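Local atomic coordinates of Succinylglutamatedesuccinylase/aspartoacylase (Rhodobacter sphaeroides 2.4.1, PDB entry 3CDX), a protein that probably hydrolyses amide bonds in small acylated amino acids, as a metal-dependent member of the succinylglutamate desuccinylase/aspartoacylase family. Residues V109-G120 against T125-D135; Y67-D75 against G219-K230. All coordinates share one frame; numbering follows the deposited sequence.

Interaction 1 of 2, residues V109-G120 against T125-D135; sequences VDGRDINRCFPG and TFSQMLAHFLD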
loop_
_atom_site.group_PDB
_atom_site.type_symbol
_atom_site.label_atom_id
_atom_site.label_comp_id
_atom_site.label_asym_id
_atom_site.label_seq_id
_atom_site.Cartn_x
_atom_site.Cartn_y
_atom_site.Cartn_z
ATOM N N VAL A 109 7.498 6.388 -8.582
ATOM C CA VAL A 109 8.747 5.658 -8.426
ATOM C C VAL A 109 9.353 5.939 -7.037
ATOM O O VAL A 109 9.684 5.020 -6.300
ATOM C CB VAL A 109 9.772 5.986 -9.579
ATOM C CG1 VAL A 109 11.167 5.413 -9.272
ATOM C CG2 VAL A 109 9.271 5.475 -10.935
ATOM N N ASP A 110 9.454 7.218 -6.679
ATOM C CA ASP A 110 10.125 7.657 -5.446
ATOM C C ASP A 110 9.282 8.605 -4.584
ATOM O O ASP A 110 9.749 9.160 -3.552
ATOM C CB ASP A 110 11.498 8.255 -5.766
ATOM C CG ASP A 110 11.432 9.450 -6.722
ATOM O OD1 ASP A 110 10.325 9.958 -7.015
ATOM O OD2 ASP A 110 12.517 9.914 -7.135
ATOM N N GLY A 111 8.037 8.806 -5.015
ATOM C CA GLY A 111 7.085 9.625 -4.304
ATOM C C GLY A 111 7.418 11.096 -4.267
ATOM O O GLY A 111 6.785 11.866 -3.510
ATOM N N ARG A 112 8.429 11.503 -5.034
ATOM C CA ARG A 112 8.808 12.903 -5.051
ATOM C C ARG A 112 7.962 13.800 -5.975
ATOM O O ARG A 112 7.512 13.401 -7.052
ATOM C CB ARG A 112 10.302 13.094 -5.390
ATOM C CG ARG A 112 11.326 12.487 -4.341
ATOM C CD ARG A 112 11.200 13.041 -2.899
ATOM N NE ARG A 112 11.639 14.451 -2.760
ATOM C CZ ARG A 112 12.911 14.869 -2.648
ATOM N NH1 ARG A 112 13.171 16.171 -2.514
ATOM N NH2 ARG A 112 13.936 14.001 -2.667
ATOM N N ASP A 113 7.812 15.049 -5.555
ATOM C CA ASP A 113 7.376 16.092 -6.466
ATOM C C ASP A 113 8.644 16.538 -7.175
ATOM O O ASP A 113 9.492 17.179 -6.570
ATOM C CB ASP A 113 6.778 17.253 -5.693
ATOM C CG ASP A 113 6.161 18.307 -6.619
ATOM O OD1 ASP A 113 6.659 18.479 -7.758
ATOM O OD2 ASP A 113 5.168 18.939 -6.186
ATOM N N ILE A 114 8.794 16.184 -8.440
ATOM C CA ILE A 114 10.034 16.471 -9.140
ATOM C C ILE A 114 10.363 17.957 -9.137
ATOM O O ILE A 114 11.539 18.324 -9.194
ATOM C CB ILE A 114 10.023 15.911 -10.581
ATOM C CG1 ILE A 114 11.406 15.986 -11.249
ATOM C CG2 ILE A 114 8.951 16.626 -11.418
ATOM C CD1 ILE A 114 11.520 15.111 -12.578
ATOM N N ASN A 115 9.331 18.800 -9.071
ATOM C CA ASN A 115 9.510 20.241 -9.090
ATOM C C ASN A 115 9.795 20.813 -7.709
ATOM O O ASN A 115 9.693 22.015 -7.496
ATOM C CB ASN A 115 8.276 20.920 -9.696
ATOM C CG ASN A 115 8.626 21.939 -10.772
ATOM O OD1 ASN A 115 9.735 21.940 -11.316
ATOM N ND2 ASN A 115 7.644 22.802 -11.119
ATOM N N ARG A 116 10.103 19.937 -6.753
ATOM C CA ARG A 116 10.738 20.350 -5.524
ATOM C C ARG A 116 12.132 19.695 -5.467
ATOM O O ARG A 116 12.740 19.673 -4.380
ATOM C CB ARG A 116 9.898 19.925 -4.289
ATOM C CG ARG A 116 8.468 20.446 -4.241
ATOM C CD ARG A 116 8.414 21.977 -4.310
ATOM N NE ARG A 116 7.065 22.531 -4.169
ATOM C CZ ARG A 116 6.331 23.051 -5.160
ATOM N NH1 ARG A 116 6.792 23.087 -6.404
ATOM N NH2 ARG A 116 5.111 23.527 -4.905
ATOM N N CYS A 117 12.602 19.150 -6.614
ATOM C CA CYS A 117 13.863 18.365 -6.688
ATOM C C CYS A 117 15.027 19.005 -7.464
ATOM O O CYS A 117 16.124 18.448 -7.505
ATOM C CB CYS A 117 13.637 16.951 -7.279
ATOM S SG CYS A 117 12.738 15.830 -6.213
ATOM N N PHE A 118 14.793 20.142 -8.107
ATOM C CA PHE A 118 15.845 20.779 -8.894
ATOM C C PHE A 118 16.842 21.524 -7.987
ATOM O O PHE A 118 16.451 22.008 -6.911
ATOM C CB PHE A 118 15.231 21.727 -9.907
ATOM C CG PHE A 118 14.565 21.025 -11.067
ATOM C CD1 PHE A 118 13.232 20.708 -11.015
ATOM C CD2 PHE A 118 15.298 20.674 -12.202
ATOM C CE1 PHE A 118 12.618 20.059 -12.064
ATOM C CE2 PHE A 118 14.702 20.028 -13.263
ATOM C CZ PHE A 118 13.355 19.723 -13.200
ATOM N N PRO A 119 18.115 21.660 -8.431
ATOM C CA PRO A 119 18.695 21.191 -9.697
ATOM C C PRO A 119 18.959 19.667 -9.827
ATOM O O PRO A 119 19.342 19.203 -10.913
ATOM C CB PRO A 119 19.991 22.013 -9.817
ATOM C CG PRO A 119 20.358 22.366 -8.392
ATOM C CD PRO A 119 19.075 22.439 -7.622
ATOM N N GLY A 120 18.760 18.913 -8.743
ATOM C CA GLY A 120 18.788 17.461 -8.782
ATOM C C GLY A 120 20.141 16.859 -8.458
ATOM O O GLY A 120 21.141 17.567 -8.347
ATOM N N THR A 125 17.577 9.414 -6.335
ATOM C CA THR A 125 16.447 8.644 -6.807
ATOM C C THR A 125 15.951 9.145 -8.182
ATOM O O THR A 125 16.411 10.175 -8.695
ATOM C CB THR A 125 15.301 8.688 -5.797
ATOM O OG1 THR A 125 14.842 10.041 -5.669
ATOM C CG2 THR A 125 15.738 8.102 -4.443
ATOM N N PHE A 126 14.996 8.415 -8.762
ATOM C CA PHE A 126 14.640 8.620 -10.163
ATOM C C PHE A 126 14.334 10.093 -10.467
ATOM O O PHE A 126 14.851 10.651 -11.426
ATOM C CB PHE A 126 13.446 7.762 -10.551
ATOM C CG PHE A 126 13.089 7.892 -12.021
ATOM C CD1 PHE A 126 13.704 7.088 -12.967
ATOM C CD2 PHE A 126 12.209 8.878 -12.448
ATOM C CE1 PHE A 126 13.406 7.241 -14.312
ATOM C CE2 PHE A 126 11.914 9.046 -13.784
ATOM C CZ PHE A 126 12.512 8.222 -14.718
ATOM N N SER A 127 13.507 10.715 -9.624
ATOM C CA SER A 127 13.023 12.064 -9.887
ATOM C C SER A 127 14.189 13.062 -9.791
ATOM O O SER A 127 14.257 13.989 -10.579
ATOM C CB SER A 127 11.903 12.451 -8.891
ATOM O OG SER A 127 10.787 11.607 -9.032
ATOM N N GLN A 128 15.087 12.831 -8.830
ATOM C CA GLN A 128 16.297 13.629 -8.656
ATOM C C GLN A 128 17.250 13.505 -9.845
ATOM O O GLN A 128 17.865 14.498 -10.257
ATOM C CB GLN A 128 17.036 13.259 -7.353
ATOM C CG GLN A 128 16.263 13.472 -6.026
ATOM C CD GLN A 128 17.087 13.055 -4.805
ATOM O OE1 GLN A 128 17.535 11.906 -4.696
ATOM N NE2 GLN A 128 17.304 13.996 -3.895
ATOM N N MET A 129 17.385 12.287 -10.379
ATOM C CA MET A 129 18.272 12.028 -11.527
ATOM C C MET A 129 17.694 12.637 -12.825
ATOM O O MET A 129 18.408 13.193 -13.688
ATOM C CB MET A 129 18.462 10.493 -11.644
ATOM C CG MET A 129 18.816 9.979 -13.042
ATOM S SD MET A 129 18.850 8.158 -13.270
ATOM C CE MET A 129 17.150 8.008 -13.957
ATOM N N LEU A 130 16.381 12.547 -12.952
ATOM C CA LEU A 130 15.695 13.181 -14.067
ATOM C C LEU A 130 15.763 14.716 -13.965
ATOM O O LEU A 130 15.972 15.385 -14.955
ATOM C CB LEU A 130 14.230 12.669 -14.186
ATOM C CG LEU A 130 13.394 13.285 -15.310
ATOM C CD1 LEU A 130 14.118 13.066 -16.713
ATOM C CD2 LEU A 130 11.978 12.682 -15.273
ATOM N N ALA A 131 15.589 15.278 -12.778
ATOM C CA ALA A 131 15.701 16.719 -12.636
ATOM C C ALA A 131 17.121 17.151 -13.035
ATOM O O ALA A 131 17.284 18.141 -13.721
ATOM C CB ALA A 131 15.383 17.147 -11.226
ATOM N N HIS A 132 18.150 16.399 -12.612
ATOM C CA HIS A 132 19.532 16.748 -12.978
ATOM C C HIS A 132 19.782 16.734 -14.500
ATOM O O HIS A 132 20.380 17.672 -15.064
ATOM C CB HIS A 132 20.548 15.861 -12.250
ATOM C CG HIS A 132 21.947 15.989 -12.784
ATOM N ND1 HIS A 132 22.461 15.123 -13.731
ATOM C CD2 HIS A 132 22.934 16.884 -12.509
ATOM C CE1 HIS A 132 23.701 15.488 -14.026
ATOM N NE2 HIS A 132 24.012 16.552 -13.298
ATOM N N PHE A 133 19.304 15.696 -15.179
ATOM C CA PHE A 133 19.439 15.598 -16.648
ATOM C C PHE A 133 18.811 16.805 -17.324
ATOM O O PHE A 133 19.368 17.347 -18.254
ATOM C CB PHE A 133 18.790 14.294 -17.155
ATOM C CG PHE A 133 18.722 14.161 -18.689
ATOM C CD1 PHE A 133 19.846 13.764 -19.428
ATOM C CD2 PHE A 133 17.538 14.418 -19.370
ATOM C CE1 PHE A 133 19.796 13.640 -20.808
ATOM C CE2 PHE A 133 17.474 14.299 -20.781
ATOM C CZ PHE A 133 18.614 13.905 -21.497
ATOM N N LEU A 134 17.641 17.230 -16.856
ATOM C CA LEU A 134 16.962 18.327 -17.532
ATOM C C LEU A 134 17.705 19.654 -17.371
ATOM O O LEU A 134 17.815 20.390 -18.320
ATOM C CB LEU A 134 15.551 18.461 -17.042
ATOM C CG LEU A 134 14.667 17.454 -17.732
ATOM C CD1 LEU A 134 13.684 16.976 -16.681
ATOM C CD2 LEU A 134 13.975 18.084 -19.005
ATOM N N ASP A 135 18.211 19.904 -16.163
ATOM C CA ASP A 135 18.945 21.146 -15.808
ATOM C C ASP A 135 20.371 21.174 -16.327
ATOM O O ASP A 135 20.827 22.201 -16.842
ATOM C CB ASP A 135 18.959 21.393 -14.296
ATOM C CG ASP A 135 19.937 22.548 -13.890
ATOM O OD1 ASP A 135 19.677 23.731 -14.232
ATOM O OD2 ASP A 135 20.969 22.267 -13.254
HETATM O O HOH W 1 14.122 11.330 -3.289
HETATM O O HOH W 2 16.870 16.734 -5.323
HETATM O O HOH W 3 21.629 19.851 -12.224
#
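The carboxylate of Asp110 faces the start of helix 126-138 because its CG lies between the backbone N and the carbonyl carbon (chi1 58°), while the hydroxyl of Ser127, set beside its own backbone N (chi1 -63°), turns back to meet it. Ser127 OG donates to Asp110 OD1 at 2.6 Å, on the syn lone pair of that oxygen. The backbone N of Arg112 reaches OD1 as well, from above the carboxylate plane, and closes an Asx turn. Asp110 OD2 likewise takes two donors: Thr125 OG1 on the anti side and Ser127 N on the syn side, each at 2.8 Å and from opposite faces of the plane. Four bonds thus fix the rotation of the carboxylate. Thr125 is the N-cap residue, yet its side chain makes no capping bond, and a first-turn N-H is satisfied instead by the preceding loop.

Within the catalytic domain, which belongs to the zinc exopeptidase clan, this loop runs past the metal site: Asp113 OD1 is hydrogen-bonded to His63, a calcium ligand in this crystal, making Asp113 a second-shell residue. The next residue, Ile114, lays CD1 against Leu130 CD2 (3.7 Å) and its CG1 against Ala131 CB. The same alanine methyl sits over one face of the Phe118 ring in a CH-pi contact, CB 3.6 Å from the ring centroid, and Leu134 CB lies at the edge. Past the cis peptide bond before Pro119 the chain hugs the helix backbone, with His132 CA 3.2 Å from Pro119 O in a CA-H...O contact and Gly120 CA 3.4 Å from Gln128 O. A water donates to both Pro119 O and Asp135 OD2, while Asp135 OD1 forms a salt bridge with Arg206.

Interaction 2 of 2, residues Y67-D75 against G219-K230; sequences YEGQIAISD and GRVNIEGVRIGK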
loop_
_atom_site.group_PDB
_atom_site.type_symbol
_atom_site.label_atom_id
_atom_site.label_comp_id
_atom_site.label_asym_id
_atom_site.label_seq_id
_atom_site.Cartn_x
_atom_site.Cartn_y
_atom_site.Cartn_z
ATOM N N TYR A 67 -1.939 18.225 -18.335
ATOM C CA TYR A 67 -2.097 17.672 -19.699
ATOM C C TYR A 67 -1.821 18.610 -20.857
ATOM O O TYR A 67 -1.359 18.166 -21.926
ATOM C CB TYR A 67 -3.526 17.142 -19.890
ATOM C CG TYR A 67 -3.999 16.264 -18.755
ATOM C CD1 TYR A 67 -3.305 15.081 -18.400
ATOM C CD2 TYR A 67 -5.150 16.603 -18.043
ATOM C CE1 TYR A 67 -3.767 14.278 -17.340
ATOM C CE2 TYR A 67 -5.603 15.842 -16.972
ATOM C CZ TYR A 67 -4.934 14.678 -16.632
ATOM O OH TYR A 67 -5.438 13.971 -15.538
ATOM N N GLU A 68 -2.114 19.905 -20.661
ATOM C CA GLU A 68 -2.148 20.818 -21.814
ATOM C C GLU A 68 -0.794 20.954 -22.525
ATOM O O GLU A 68 -0.731 20.952 -23.767
ATOM C CB GLU A 68 -2.767 22.174 -21.411
ATOM C CG GLU A 68 -4.289 22.123 -21.316
ATOM C CD GLU A 68 -4.845 21.310 -20.125
ATOM O OE1 GLU A 68 -4.106 20.670 -19.336
ATOM O OE2 GLU A 68 -6.079 21.298 -19.993
ATOM N N GLY A 69 0.301 21.006 -21.746
ATOM C CA GLY A 69 1.657 20.979 -22.349
ATOM C C GLY A 69 1.979 19.674 -23.069
ATOM O O GLY A 69 2.628 19.671 -24.112
ATOM N N GLN A 70 1.536 18.546 -22.508
ATOM C CA GLN A 70 1.778 17.246 -23.164
ATOM C C GLN A 70 1.129 17.192 -24.562
ATOM O O GLN A 70 1.730 16.679 -25.478
ATOM C CB GLN A 70 1.213 16.092 -22.314
ATOM C CG GLN A 70 1.839 15.967 -20.888
ATOM C CD GLN A 70 1.179 14.839 -20.121
ATOM O OE1 GLN A 70 0.917 13.778 -20.697
ATOM N NE2 GLN A 70 0.853 15.076 -18.818
ATOM N N ILE A 71 -0.124 17.677 -24.666
ATOM C CA ILE A 71 -0.845 17.744 -25.947
ATOM C C ILE A 71 -0.232 18.775 -26.914
ATOM O O ILE A 71 0.111 18.433 -28.053
ATOM C CB ILE A 71 -2.320 18.073 -25.736
ATOM C CG1 ILE A 71 -3.051 16.904 -25.023
ATOM C CG2 ILE A 71 -2.984 18.393 -27.077
ATOM C CD1 ILE A 71 -4.415 17.324 -24.392
ATOM N N ALA A 72 -0.061 20.020 -26.457
ATOM C CA ALA A 72 0.411 21.104 -27.328
ATOM C C ALA A 72 1.794 20.756 -27.911
ATOM O O ALA A 72 2.018 20.876 -29.113
ATOM C CB ALA A 72 0.483 22.385 -26.558
ATOM N N ILE A 73 2.702 20.299 -27.049
ATOM C CA ILE A 73 4.090 20.050 -27.455
ATOM C C ILE A 73 4.274 18.778 -28.310
ATOM O O ILE A 73 5.059 18.778 -29.237
ATOM C CB ILE A 73 5.054 20.096 -26.237
ATOM C CG1 ILE A 73 5.020 21.487 -25.589
ATOM C CG2 ILE A 73 6.489 19.791 -26.615
ATOM C CD1 ILE A 73 5.778 21.546 -24.250
ATOM N N SER A 74 3.590 17.690 -27.975
ATOM C CA SER A 74 3.714 16.485 -28.778
ATOM C C SER A 74 3.108 16.680 -30.156
ATOM O O SER A 74 3.611 16.139 -31.159
ATOM C CB SER A 74 3.113 15.260 -28.070
ATOM O OG SER A 74 1.707 15.308 -28.047
ATOM N N ASP A 75 2.016 17.442 -30.213
ATOM C CA ASP A 75 1.424 17.820 -31.501
ATOM C C ASP A 75 2.424 18.630 -32.362
ATOM O O ASP A 75 2.613 18.334 -33.540
ATOM C CB ASP A 75 0.113 18.597 -31.247
ATOM C CG ASP A 75 -0.546 19.095 -32.544
ATOM O OD1 ASP A 75 -1.061 18.240 -33.298
ATOM O OD2 ASP A 75 -0.562 20.338 -32.777
ATOM N N GLY A 219 -8.387 18.100 -12.743
ATOM C CA GLY A 219 -8.186 16.696 -13.133
ATOM C C GLY A 219 -8.503 16.408 -14.598
ATOM O O GLY A 219 -8.373 15.257 -15.040
ATOM N N ARG A 220 -8.908 17.456 -15.342
ATOM C CA ARG A 220 -9.460 17.312 -16.682
ATOM C C ARG A 220 -8.646 18.046 -17.755
ATOM O O ARG A 220 -7.692 18.778 -17.430
ATOM C CB ARG A 220 -10.939 17.775 -16.693
ATOM C CG ARG A 220 -11.224 19.247 -16.219
ATOM C CD ARG A 220 -10.983 20.275 -17.319
ATOM N NE ARG A 220 -11.675 21.575 -17.142
ATOM C CZ ARG A 220 -11.136 22.652 -16.546
ATOM N NH1 ARG A 220 -9.879 22.620 -16.004
ATOM N NH2 ARG A 220 -11.859 23.758 -16.447
ATOM N N VAL A 221 -9.059 17.878 -19.024
ATOM C CA VAL A 221 -8.458 18.559 -20.155
ATOM C C VAL A 221 -9.313 19.797 -20.494
ATOM O O VAL A 221 -10.538 19.688 -20.733
ATOM C CB VAL A 221 -8.327 17.649 -21.397
ATOM C CG1 VAL A 221 -7.794 18.440 -22.607
ATOM C CG2 VAL A 221 -7.375 16.479 -21.136
ATOM N N ASN A 222 -8.669 20.968 -20.477
ATOM C CA ASN A 222 -9.368 22.257 -20.669
ATOM C C ASN A 222 -9.245 22.597 -22.162
ATOM O O ASN A 222 -8.135 22.775 -22.682
ATOM C CB ASN A 222 -8.728 23.339 -19.762
ATOM C CG ASN A 222 -9.432 24.699 -19.844
ATOM O OD1 ASN A 222 -9.703 25.179 -20.920
ATOM N ND2 ASN A 222 -9.724 25.319 -18.683
ATOM N N ILE A 223 -10.383 22.619 -22.851
ATOM C CA ILE A 223 -10.408 22.832 -24.299
ATOM C C ILE A 223 -9.766 24.179 -24.690
ATOM O O ILE A 223 -9.007 24.254 -25.666
ATOM C CB ILE A 223 -11.859 22.718 -24.830
ATOM C CG1 ILE A 223 -12.359 21.258 -24.728
ATOM C CG2 ILE A 223 -11.971 23.239 -26.249
ATOM C CD1 ILE A 223 -13.877 21.091 -25.017
ATOM N N GLU A 224 -10.086 25.235 -23.933
ATOM C CA GLU A 224 -9.532 26.569 -24.192
ATOM C C GLU A 224 -8.048 26.594 -23.874
ATOM O O GLU A 224 -7.280 27.263 -24.570
ATOM C CB GLU A 224 -10.256 27.624 -23.359
ATOM C CG GLU A 224 -11.503 28.131 -24.018
ATOM C CD GLU A 224 -11.191 28.941 -25.288
ATOM O OE1 GLU A 224 -11.230 28.334 -26.399
ATOM O OE2 GLU A 224 -10.876 30.158 -25.149
ATOM N N GLY A 225 -7.662 25.864 -22.813
ATOM C CA GLY A 225 -6.293 25.714 -22.404
ATOM C C GLY A 225 -5.441 25.061 -23.466
ATOM O O GLY A 225 -4.309 25.454 -23.672
ATOM N N VAL A 226 -5.975 24.043 -24.141
ATOM C CA VAL A 226 -5.262 23.380 -25.229
ATOM C C VAL A 226 -5.100 24.373 -26.403
ATOM O O VAL A 226 -4.025 24.442 -26.998
ATOM C CB VAL A 226 -6.013 22.114 -25.696
ATOM C CG1 VAL A 226 -5.442 21.573 -26.999
ATOM C CG2 VAL A 226 -6.014 21.002 -24.587
ATOM N N ARG A 227 -6.156 25.129 -26.723
ATOM C CA ARG A 227 -6.124 26.093 -27.819
ATOM C C ARG A 227 -5.102 27.210 -27.524
ATOM O O ARG A 227 -4.308 27.524 -28.348
ATOM C CB ARG A 227 -7.519 26.710 -28.055
ATOM C CG ARG A 227 -7.582 27.664 -29.316
ATOM C CD ARG A 227 -8.971 28.345 -29.495
ATOM N NE ARG A 227 -9.295 29.196 -28.340
ATOM C CZ ARG A 227 -8.811 30.431 -28.148
ATOM N NH1 ARG A 227 -7.977 30.982 -29.021
ATOM N NH2 ARG A 227 -9.153 31.119 -27.078
ATOM N N ILE A 228 -5.135 27.770 -26.325
ATOM C CA ILE A 228 -4.240 28.872 -25.957
ATOM C C ILE A 228 -2.785 28.401 -25.903
ATOM O O ILE A 228 -1.873 29.095 -26.373
ATOM C CB ILE A 228 -4.730 29.555 -24.657
ATOM C CG1 ILE A 228 -6.007 30.372 -24.942
ATOM C CG2 ILE A 228 -3.620 30.382 -23.962
ATOM C CD1 ILE A 228 -5.808 31.679 -25.757
ATOM N N GLY A 229 -2.571 27.199 -25.380
ATOM C CA GLY A 229 -1.244 26.605 -25.348
ATOM C C GLY A 229 -0.663 26.271 -26.707
ATOM O O GLY A 229 0.496 26.568 -26.971
ATOM N N LYS A 230 -1.442 25.655 -27.584
ATOM C CA LYS A 230 -0.985 25.375 -28.946
ATOM C C LYS A 230 -0.590 26.674 -29.692
ATOM O O LYS A 230 0.502 26.769 -30.287
ATOM C CB LYS A 230 -2.080 24.681 -29.749
ATOM C CG LYS A 230 -2.294 23.163 -29.488
ATOM C CD LYS A 230 -3.318 22.554 -30.501
ATOM C CE LYS A 230 -3.236 21.030 -30.539
ATOM N NZ LYS A 230 -4.094 20.346 -31.571
HETATM O O HOH W 4 -7.046 21.364 -17.461
HETATM O O HOH W 5 -3.294 21.355 -33.935
#
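Glu68 and Asn222 join the start of helix 68-79 to the turn that leads into helix 223-239. From CB, which points toward the second helix, the Glu68 chain passes its CG close over backbone, 3.8 Å from Gly225 C, and alongside Val226 CG2. A bend at chi2 (70°) then swings the carboxylate round to the N terminus of that helix. At the tip, OE2 receives the backbone N-H of Asn222 at 2.7 Å, nearly straight (168°) and almost along the C-O axis of OE2. A water lies within hydrogen-bonding distance of both Glu68 OE2 and Arg220 O. Asn222, the N-cap residue, uses its own OD1 to accept from Gly225 N.

The short helical segments 68-75 and 223-230 pack at 41°, their axes 8.9 Å apart at closest approach. Ile71 reaches the turn before the second helix, its CD1 meeting Val221 CG1 tip to tip at 4.0 Å, and its side chain crosses that of Val226 at about a right angle. Ala72 CB rests 3.9 Å from Lys230 N. At one end, Tyr67 turns its ring edge to Arg220 O, with its hydroxyl bonded to Asp103; at the other, Asp75 OD2 forms a long salt bridge with Lys230 NZ (3.7 Å), although Arg79 pairs with Asp75 OD1.

Buried at a helix start, near but not touching the Arg220 guanidinium, which pairs with Asp156, the Glu68 carboxylate is probably stabilised in its ionised form.

Segment 67-75 comes first along the chain, directly after Glu66 and shortly after His63, two of the calcium ligands. The chain then passes through strand 87-92 and helix 97-102 to segment 109-120, and interaction 1 closes a short loop of four residues before helix 126-138. Strand 144-148 follows, leading to the third ligand, His149, and only at 219-230 does interaction 2 close its own loop, so interaction 1 is nested inside it. The contacts do not touch, their nearest atoms being about 10 Å apart. Interaction 2 ties helix 68-79 to helix 223-239 and the turn before it, whereas interaction 1 fastens the loop after helix 97-102 to helix 126-138.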